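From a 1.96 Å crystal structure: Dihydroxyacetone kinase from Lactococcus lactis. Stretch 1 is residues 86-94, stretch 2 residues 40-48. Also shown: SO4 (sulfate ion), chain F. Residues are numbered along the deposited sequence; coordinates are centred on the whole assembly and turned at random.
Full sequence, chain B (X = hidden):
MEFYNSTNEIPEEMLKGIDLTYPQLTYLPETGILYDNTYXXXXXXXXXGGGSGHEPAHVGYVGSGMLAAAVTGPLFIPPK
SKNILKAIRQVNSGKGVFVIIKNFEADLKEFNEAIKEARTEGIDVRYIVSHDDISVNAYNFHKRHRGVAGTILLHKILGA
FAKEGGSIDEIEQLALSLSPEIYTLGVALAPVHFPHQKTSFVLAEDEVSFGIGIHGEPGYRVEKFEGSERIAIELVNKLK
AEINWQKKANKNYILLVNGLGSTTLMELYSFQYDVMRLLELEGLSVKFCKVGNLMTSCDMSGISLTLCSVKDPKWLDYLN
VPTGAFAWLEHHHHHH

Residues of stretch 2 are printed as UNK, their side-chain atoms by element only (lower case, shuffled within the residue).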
# COMPACT_ATOMS: atom_id res chain seq x y z
N LYS B 86 17.77 -19.17 -13.55
CA LYS B 86 18.28 -17.92 -14.09
C LYS B 86 18.49 -16.86 -13.02
O LYS B 86 19.51 -16.18 -13.02
CB LYS B 86 17.33 -17.37 -15.15
CG LYS B 86 17.85 -16.12 -15.85
CD LYS B 86 16.96 -15.69 -17.01
CE LYS B 86 17.34 -16.41 -18.31
NZ LYS B 86 18.67 -15.97 -18.84
N ALA B 87 17.53 -16.70 -12.11
CA ALA B 87 17.67 -15.70 -11.06
C ALA B 87 18.82 -16.08 -10.13
O ALA B 87 19.56 -15.21 -9.66
CB ALA B 87 16.36 -15.55 -10.31
N ILE B 88 18.98 -17.37 -9.84
CA ILE B 88 20.02 -17.81 -8.89
C ILE B 88 21.38 -17.51 -9.51
O ILE B 88 22.28 -16.95 -8.87
CB ILE B 88 19.90 -19.30 -8.57
CG1 ILE B 88 18.67 -19.63 -7.69
CG2 ILE B 88 21.20 -19.84 -7.99
CD1 ILE B 88 18.31 -21.10 -7.71
N ARG B 89 21.54 -17.89 -10.78
CA ARG B 89 22.79 -17.69 -11.46
C ARG B 89 23.10 -16.20 -11.54
O ARG B 89 24.24 -15.78 -11.38
CB ARG B 89 22.71 -18.25 -12.89
CG ARG B 89 22.87 -19.77 -13.02
CD ARG B 89 22.85 -20.16 -14.49
NE ARG B 89 24.13 -20.69 -14.95
CZ ARG B 89 24.84 -20.22 -15.98
NH1 ARG B 89 24.40 -19.19 -16.69
NH2 ARG B 89 25.99 -20.79 -16.31
N GLN B 90 22.09 -15.38 -11.79
CA GLN B 90 22.38 -13.97 -11.92
C GLN B 90 22.87 -13.29 -10.64
O GLN B 90 23.76 -12.45 -10.68
CB GLN B 90 21.20 -13.23 -12.48
CG GLN B 90 21.49 -11.76 -12.65
CD GLN B 90 20.27 -11.01 -13.08
OE1 GLN B 90 19.80 -11.19 -14.20
NE2 GLN B 90 19.75 -10.17 -12.20
N VAL B 91 22.29 -13.66 -9.50
CA VAL B 91 22.68 -13.01 -8.25
C VAL B 91 23.93 -13.64 -7.62
O VAL B 91 24.57 -13.02 -6.77
CB VAL B 91 21.54 -12.99 -7.22
CG1 VAL B 91 20.38 -12.13 -7.69
CG2 VAL B 91 21.09 -14.39 -6.87
N ASN B 92 24.27 -14.86 -8.02
CA ASN B 92 25.39 -15.59 -7.47
C ASN B 92 26.74 -14.95 -7.76
O ASN B 92 27.03 -14.61 -8.91
CB ASN B 92 25.43 -17.02 -7.99
CG ASN B 92 26.69 -17.77 -7.58
OD1 ASN B 92 26.99 -17.87 -6.38
ND2 ASN B 92 27.42 -18.30 -8.56
N SER B 93 27.58 -14.84 -6.75
CA SER B 93 28.97 -14.44 -6.97
C SER B 93 29.92 -15.37 -6.23
O SER B 93 31.07 -15.02 -5.96
CB SER B 93 29.16 -13.00 -6.47
OG SER B 93 29.05 -12.94 -5.06
N GLY B 94 29.43 -16.56 -5.91
CA GLY B 94 30.26 -17.56 -5.24
C GLY B 94 30.29 -17.40 -3.73
O GLY B 94 31.11 -18.03 -3.06
N UNK B 40 25.17 -5.29 -5.61
CA UNK B 40 26.56 -5.24 -6.05
C UNK B 40 27.31 -6.56 -5.89
O UNK B 40 28.51 -6.60 -6.10
n UNK B 40 27.48 -3.25 -2.98
o UNK B 40 26.35 -5.20 -3.21
c UNK B 40 27.31 -4.18 -5.23
c UNK B 40 27.00 -4.26 -3.71
N UNK B 41 26.61 -7.62 -5.50
CA UNK B 41 27.24 -8.90 -5.21
C UNK B 41 28.22 -8.89 -4.04
O UNK B 41 29.00 -9.82 -3.87
c UNK B 41 27.88 -9.50 -6.47
o UNK B 41 28.67 -10.63 -8.88
o UNK B 41 26.63 -10.81 -9.68
c UNK B 41 26.85 -9.80 -7.54
c UNK B 41 27.43 -10.46 -8.78
N UNK B 42 28.18 -7.85 -3.22
CA UNK B 42 29.09 -7.78 -2.08
C UNK B 42 28.58 -8.51 -0.83
O UNK B 42 29.33 -8.79 0.12
c UNK B 42 29.46 -6.33 -1.77
c UNK B 42 30.36 -5.73 -2.83
n UNK B 42 31.92 -2.39 -3.35
c UNK B 42 31.04 -4.48 -2.33
c UNK B 42 31.92 -3.88 -3.42
N UNK B 43 27.29 -8.83 -0.83
CA UNK B 43 26.67 -9.49 0.31
C UNK B 43 25.95 -10.72 -0.24
O UNK B 43 25.78 -10.84 -1.45
c UNK B 43 25.68 -8.57 1.04
o UNK B 43 24.69 -8.09 0.12
c UNK B 43 26.39 -7.40 1.69
N UNK B 44 25.56 -11.64 0.64
CA UNK B 44 24.84 -12.83 0.22
C UNK B 44 23.44 -12.44 -0.23
O UNK B 44 22.72 -11.77 0.50
c UNK B 44 23.89 -15.04 0.95
c UNK B 44 24.75 -13.87 1.37
c UNK B 44 26.14 -14.36 1.76
N UNK B 45 23.05 -12.87 -1.45
CA UNK B 45 21.74 -12.50 -1.93
C UNK B 45 20.65 -13.43 -1.43
O UNK B 45 20.85 -14.65 -1.30
c UNK B 45 23.78 -13.71 -2.42
c UNK B 45 22.83 -13.80 -3.58
c UNK B 45 21.88 -12.66 -3.44
N UNK B 46 19.50 -12.85 -1.16
CA UNK B 46 18.32 -13.65 -0.85
C UNK B 46 17.31 -13.47 -1.97
O UNK B 46 17.07 -12.36 -2.42
c UNK B 46 16.51 -14.08 0.86
c UNK B 46 17.62 -13.10 0.39
c UNK B 46 19.39 -13.86 2.08
c UNK B 46 18.62 -12.71 1.49
N UNK B 47 16.68 -14.56 -2.40
CA UNK B 47 15.65 -14.46 -3.42
C UNK B 47 14.41 -15.22 -3.02
O UNK B 47 14.47 -16.08 -2.16
c UNK B 47 16.12 -14.99 -4.79
c UNK B 47 16.43 -17.10 -6.17
c UNK B 47 17.36 -14.22 -5.30
c UNK B 47 16.36 -16.50 -4.76
N UNK B 48 13.30 -14.91 -3.67
CA UNK B 48 12.08 -15.65 -3.42
C UNK B 48 11.23 -15.59 -4.69
O UNK B 48 11.69 -15.12 -5.73
c UNK B 48 11.32 -15.09 -2.22
o UNK B 48 10.29 -15.99 -1.81
S SO4 F . 20.46 -8.79 0.12
O1 SO4 F . 19.64 -9.77 -0.65
O2 SO4 F . 19.78 -8.44 1.37
O3 SO4 F . 20.58 -7.50 -0.60
O4 SO4 F . 21.82 -9.27 0.45

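Position 40 carries two side-chain carbons, the second bearing one oxygen and one nitrogen, and reaches nothing on stretch 1. An amide this short is asparagine, N40; its OD1 accepts a 3.2 Å hydrogen bond from the backbone N of position 42.

Position 41 has three carbons in a row, the third holding two oxygens. One of those oxygens lies 3.4 Å from S93 CB, and the chain runs alongside the end of the helix. A carboxylate on a three-carbon chain is glutamate, E41. Its OE2 sits 3.5 Å from Q90 O, a meeting of two acceptors and therefore no hydrogen bond.

Position 42 is four carbons in a row ending in nitrogen, pointing away from stretch 1 and exposed: lysine, K42.

At position 43 a single carbon carries one oxygen and one carbon, the mark of threonine. T43 also points away, and its OG1 lies 3.1 Å from sulfate O4.

Position 44 shows three carbons, forked at the first, with no contact to stretch 1. This is valine, V44, buried against other parts of the structure.

Position 45 has three carbons closing a ring onto its own backbone N, which only proline does, and a ring carbon packs on V91. P45 points toward the helix end, its CG 3.8 Å from V91 CG2 and 3.7 Å from V91 O.

Position 46 has four carbons, forked at the first, with one arm two carbons long: isoleucine. I46 turns away, while its backbone N donates a 3.1 Å hydrogen bond to sulfate O1.

Position 47 repeats the forked four-carbon pattern, one arm two carbons long, and points toward the helix, where its carbons touch A87, I88 and V91; the fork makes it isoleucine. I47 CD1 approaches I88 CG1 at 3.7 Å and A87 CB at 4.4 Å, and I47 CG2 meets V91 CG2 at 4.1 Å.

Position 48 is one carbon then one oxygen, out of reach of stretch 1: serine, S48, its hydroxyl satisfied elsewhere in the structure.

The contact works by alternation. Strand and helix run nearly antiparallel, at 165°, with axes 9.7 Å apart at closest approach. P45 and I47 face the helix while I46 between them faces away, so P45 meets V91, and I47 meets V91, A87 and I88. No clear hydrogen bond crosses the interface: apolar packing supplies its buried part, and at the helix end and just past it E41 lies beside Q90, V91 and S93 at a more open margin. Past the helix, G94 N donates a 2.8 Å hydrogen bond to N92 OD1, bracing the turn from within its own stretch.

Stretch 2 40-48: NEKTVPIIS
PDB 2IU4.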